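Local coordinates for protein mevalonate kinase, putative (Leishmania major, PDB 2HFU) that probably phosphorylates (R)-mevalonate with ATP to give (R)-5-phosphomevalonate, an early step of isoprenoid biosynthesis, as a member of the GHMP kinase family, at residues G33-V38 and L169-N174. Sequence-based numbering, arbitrary orientation.
Sequences GAEAIV and LYRRQN. With MEV ((R)-mevalonate), chain C.
Ala-36 and Tyr-170 form an antiparallel hydrogen-bonded pair: Ala-36 N reaches Tyr-170 O at 2.7 Å, and Tyr-170 N bonds back to Ala-36 O. Where the two chains draw apart, at Ala-34 and Arg-172, a water bridges them, donating to Ala-34 O and accepting from Arg-172 N. On the mevalonate side of the sheet, CD1 of Tyr-170 lies 3.6 Å from Ala-36 CB and 3.7 Å from Val-38 CG2, both oblique to the ring. Phe-179 packs against this ring, the two planes about 15° apart. The phenol runs on to the ligand, where Tyr-170 OH donates to mevalonate O4 (2.7 Å), which lies in the ring plane. Arg-172 NH2 comes within 3.0 Å of the other carboxylate oxygen, O3.

Across the sheet, Glu-35 and Arg-171 run side by side. Arg-171 NH2 meets Glu-35 OE2 at 2.8 Å from above the carboxylate plane; two kinks in the arginine chain (chi2 -107°, chi3 -82°) bring it there, and Leu-169 CD2 sits over one guanidinium face. Glu-35 OE1 takes a second salt bridge from Arg-234 of helix 216-239. This short pairing thus carries ion pairs on one face and, on the other, a phenol and a guanidinium suited to receiving the substrate's carboxylate.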
ATOM      1  N   GLY A  33       2.209  12.389  14.656  1.00 18.01           N
ATOM      2  CA  GLY A  33       2.316  13.709  14.038  1.00 18.60           C
ATOM      3  C   GLY A  33       3.457  13.901  13.060  1.00 18.44           C
ATOM      4  O   GLY A  33       3.572  14.965  12.448  1.00 18.61           O
ATOM      5  N   ALA A  34       4.299  12.880  12.917  1.00 18.35           N
ATOM      6  CA  ALA A  34       5.442  12.941  12.003  1.00 18.73           C
ATOM      7  C   ALA A  34       5.017  12.778  10.546  1.00 18.50           C
ATOM      8  O   ALA A  34       3.966  12.202  10.256  1.00 18.72           O
ATOM      9  CB  ALA A  34       6.488  11.886  12.381  1.00 17.80           C
ATOM     10  N   GLU A  35       5.839  13.287   9.634  1.00 19.10           N
ATOM     11  CA  GLU A  35       5.591  13.137   8.200  1.00 19.83           C
ATOM     12  C   GLU A  35       5.983  11.745   7.714  1.00 19.28           C
ATOM     13  O   GLU A  35       7.027  11.206   8.102  1.00 19.28           O
ATOM     14  CB  GLU A  35       6.351  14.200   7.404  1.00 19.87           C
ATOM     15  CG  GLU A  35       5.958  15.633   7.732  1.00 22.21           C
ATOM     16  CD  GLU A  35       6.702  16.660   6.897  1.00 21.12           C
ATOM     17  OE1 GLU A  35       7.578  16.278   6.093  1.00 24.37           O
ATOM     18  OE2 GLU A  35       6.414  17.861   7.047  1.00 24.67           O
ATOM     19  N   ALA A  36       5.139  11.167   6.866  1.00 18.61           N
ATOM     20  CA  ALA A  36       5.402   9.859   6.284  1.00 17.71           C
ATOM     21  C   ALA A  36       5.526   9.949   4.767  1.00 17.74           C
ATOM     22  O   ALA A  36       4.923  10.819   4.133  1.00 17.43           O
ATOM     23  CB  ALA A  36       4.308   8.871   6.670  1.00 17.92           C
ATOM     24  N   ILE A  37       6.324   9.055   4.192  1.00 16.65           N
ATOM     25  CA  ILE A  37       6.425   8.955   2.740  1.00 16.85           C
ATOM     26  C   ILE A  37       5.841   7.620   2.288  1.00 16.78           C
ATOM     27  O   ILE A  37       6.331   6.546   2.654  1.00 16.04           O
ATOM     28  CB  ILE A  37       7.881   9.147   2.242  1.00 16.21           C
ATOM     29  CG1 ILE A  37       8.423  10.514   2.685  1.00 17.08           C
ATOM     30  CG2 ILE A  37       7.944   9.001   0.712  1.00 16.09           C
ATOM     31  CD1 ILE A  37       9.915  10.721   2.429  1.00 16.73           C
ATOM     32  N   VAL A  38       4.773   7.710   1.506  1.00 16.90           N
ATOM     33  CA  VAL A  38       4.059   6.542   1.019  1.00 16.99           C
ATOM     34  C   VAL A  38       4.269   6.453  -0.489  1.00 17.63           C
ATOM     35  O   VAL A  38       4.203   7.470  -1.194  1.00 17.49           O
ATOM     36  CB  VAL A  38       2.552   6.635   1.368  1.00 17.49           C
ATOM     37  CG1 VAL A  38       1.793   5.422   0.868  1.00 16.80           C
ATOM     38  CG2 VAL A  38       2.356   6.799   2.877  1.00 17.49           C
ATOM     39  N   LEU A 169       3.449  12.464   0.334  1.00 22.84           N
ATOM     40  CA  LEU A 169       3.678  12.889   1.709  1.00 24.06           C
ATOM     41  C   LEU A 169       2.384  12.776   2.502  1.00 25.25           C
ATOM     42  O   LEU A 169       1.361  13.357   2.133  1.00 25.35           O
ATOM     43  CB  LEU A 169       4.220  14.318   1.763  1.00 23.94           C
ATOM     44  CG  LEU A 169       4.841  14.774   3.088  1.00 22.73           C
ATOM     45  CD1 LEU A 169       6.238  14.182   3.270  1.00 21.63           C
ATOM     46  CD2 LEU A 169       4.893  16.286   3.147  1.00 24.28           C
ATOM     47  N   TYR A 170       2.449  12.020   3.593  1.00 26.62           N
ATOM     48  CA  TYR A 170       1.290  11.696   4.413  1.00 27.99           C
ATOM     49  C   TYR A 170       1.541  12.136   5.854  1.00 29.65           C
ATOM     50  O   TYR A 170       2.510  11.703   6.486  1.00 29.43           O
ATOM     51  CB  TYR A 170       0.989  10.191   4.288  1.00 27.66           C
ATOM     52  CG  TYR A 170       0.315   9.490   5.463  1.00 27.62           C
ATOM     53  CD1 TYR A 170       0.805   8.265   5.926  1.00 27.34           C
ATOM     54  CD2 TYR A 170      -0.824  10.016   6.080  1.00 27.05           C
ATOM     55  CE1 TYR A 170       0.195   7.592   6.983  1.00 27.43           C
ATOM     56  CE2 TYR A 170      -1.441   9.353   7.145  1.00 27.71           C
ATOM     57  CZ  TYR A 170      -0.923   8.140   7.590  1.00 27.96           C
ATOM     58  OH  TYR A 170      -1.521   7.478   8.639  1.00 28.05           O
ATOM     59  N   ARG A 171       0.683  13.025   6.351  1.00 31.43           N
ATOM     60  CA  ARG A 171       0.761  13.484   7.740  1.00 34.10           C
ATOM     61  C   ARG A 171      -0.613  13.763   8.347  1.00 35.07           C
ATOM     62  O   ARG A 171      -1.577  14.048   7.635  1.00 35.51           O
ATOM     63  CB  ARG A 171       1.675  14.715   7.876  1.00 34.14           C
ATOM     64  CG  ARG A 171       1.010  16.065   7.611  1.00 35.93           C
ATOM     65  CD  ARG A 171       1.395  16.724   6.300  1.00 37.76           C
ATOM     66  NE  ARG A 171       2.671  17.435   6.388  1.00 39.64           N
ATOM     67  CZ  ARG A 171       3.099  18.342   5.508  1.00 40.39           C
ATOM     68  NH1 ARG A 171       2.354  18.665   4.454  1.00 40.73           N
ATOM     69  NH2 ARG A 171       4.277  18.933   5.680  1.00 39.62           N
ATOM     70  N   ARG A 172      -0.687  13.670   9.671  1.00 37.02           N
ATOM     71  CA  ARG A 172      -1.891  14.020  10.417  1.00 38.56           C
ATOM     72  C   ARG A 172      -1.840  15.508  10.746  1.00 39.28           C
ATOM     73  O   ARG A 172      -0.982  15.952  11.514  1.00 39.54           O
ATOM     74  CB  ARG A 172      -1.986  13.192  11.700  1.00 38.83           C
ATOM     75  CG  ARG A 172      -1.841  11.691  11.498  1.00 39.67           C
ATOM     76  CD  ARG A 172      -3.127  10.972  11.140  1.00 41.31           C
ATOM     77  NE  ARG A 172      -2.937   9.524  11.121  1.00 42.70           N
ATOM     78  CZ  ARG A 172      -3.900   8.633  11.326  1.00 43.07           C
ATOM     79  NH1 ARG A 172      -5.142   9.030  11.580  1.00 43.63           N
ATOM     80  NH2 ARG A 172      -3.620   7.338  11.287  1.00 43.35           N
ATOM     81  N   GLN A 173      -2.758  16.273  10.158  1.00 40.38           N
ATOM     82  CA  GLN A 173      -2.716  17.732  10.236  1.00 41.51           C
ATOM     83  C   GLN A 173      -4.101  18.380  10.294  1.00 41.37           C
ATOM     84  O   GLN A 173      -4.928  18.193   9.400  1.00 41.68           O
ATOM     85  CB  GLN A 173      -1.920  18.287   9.049  1.00 41.62           C
ATOM     86  CG  GLN A 173      -1.762  19.801   9.015  1.00 42.68           C
ATOM     87  CD  GLN A 173      -1.060  20.279   7.755  1.00 42.78           C
ATOM     88  OE1 GLN A 173      -0.055  19.701   7.340  1.00 44.13           O
ATOM     89  NE2 GLN A 173      -1.590  21.335   7.145  1.00 44.33           N
ATOM     90  N   ASN A 174      -4.397  19.007  11.426  1.00 41.82           N
ATOM     91  CA  ASN A 174      -5.462  20.010  11.542  1.00 41.95           C
ATOM     92  C   ASN A 174      -6.894  19.539  11.306  1.00 41.95           C
ATOM     93  O   ASN A 174      -7.643  20.231  10.629  1.00 42.43           O
ATOM     94  CB  ASN A 174      -5.204  21.179  10.597  1.00 42.18           C
ATOM     95  CG  ASN A 174      -4.248  22.176  11.163  1.00 42.61           C
ATOM     96  OD1 ASN A 174      -4.189  23.305  10.719  1.00 43.78           O
ATOM     97  ND2 ASN A 174      -3.489  21.761  12.158  1.00 43.65           N
TER
HETATM   98  C8  MEV C 400       0.146   0.873   9.087  1.00 30.11           C
HETATM   99  O8  MEV C 400      -0.066   0.579   7.702  1.00 31.98           O
HETATM  100  C2  MEV C 400       0.841   2.227   9.225  1.00 28.21           C
HETATM  101  C3  MEV C 400       0.769   2.849  10.626  1.00 27.71           C
HETATM  102  O7  MEV C 400       1.597   4.016  10.636  1.00 24.89           O
HETATM  103  C4  MEV C 400      -0.658   3.244  11.034  1.00 28.17           C
HETATM  104  C5  MEV C 400      -1.224   4.449  10.302  1.00 29.58           C
HETATM  105  O3  MEV C 400      -2.447   4.675  10.415  1.00 31.70           O
HETATM  106  O4  MEV C 400      -0.481   5.185   9.616  1.00 30.18           O
HETATM  107  C6  MEV C 400       1.342   1.892  11.665  1.00 26.61           C
HETATM  108  O   HOH W   1       1.515  12.669  10.968  1.00 16.24           O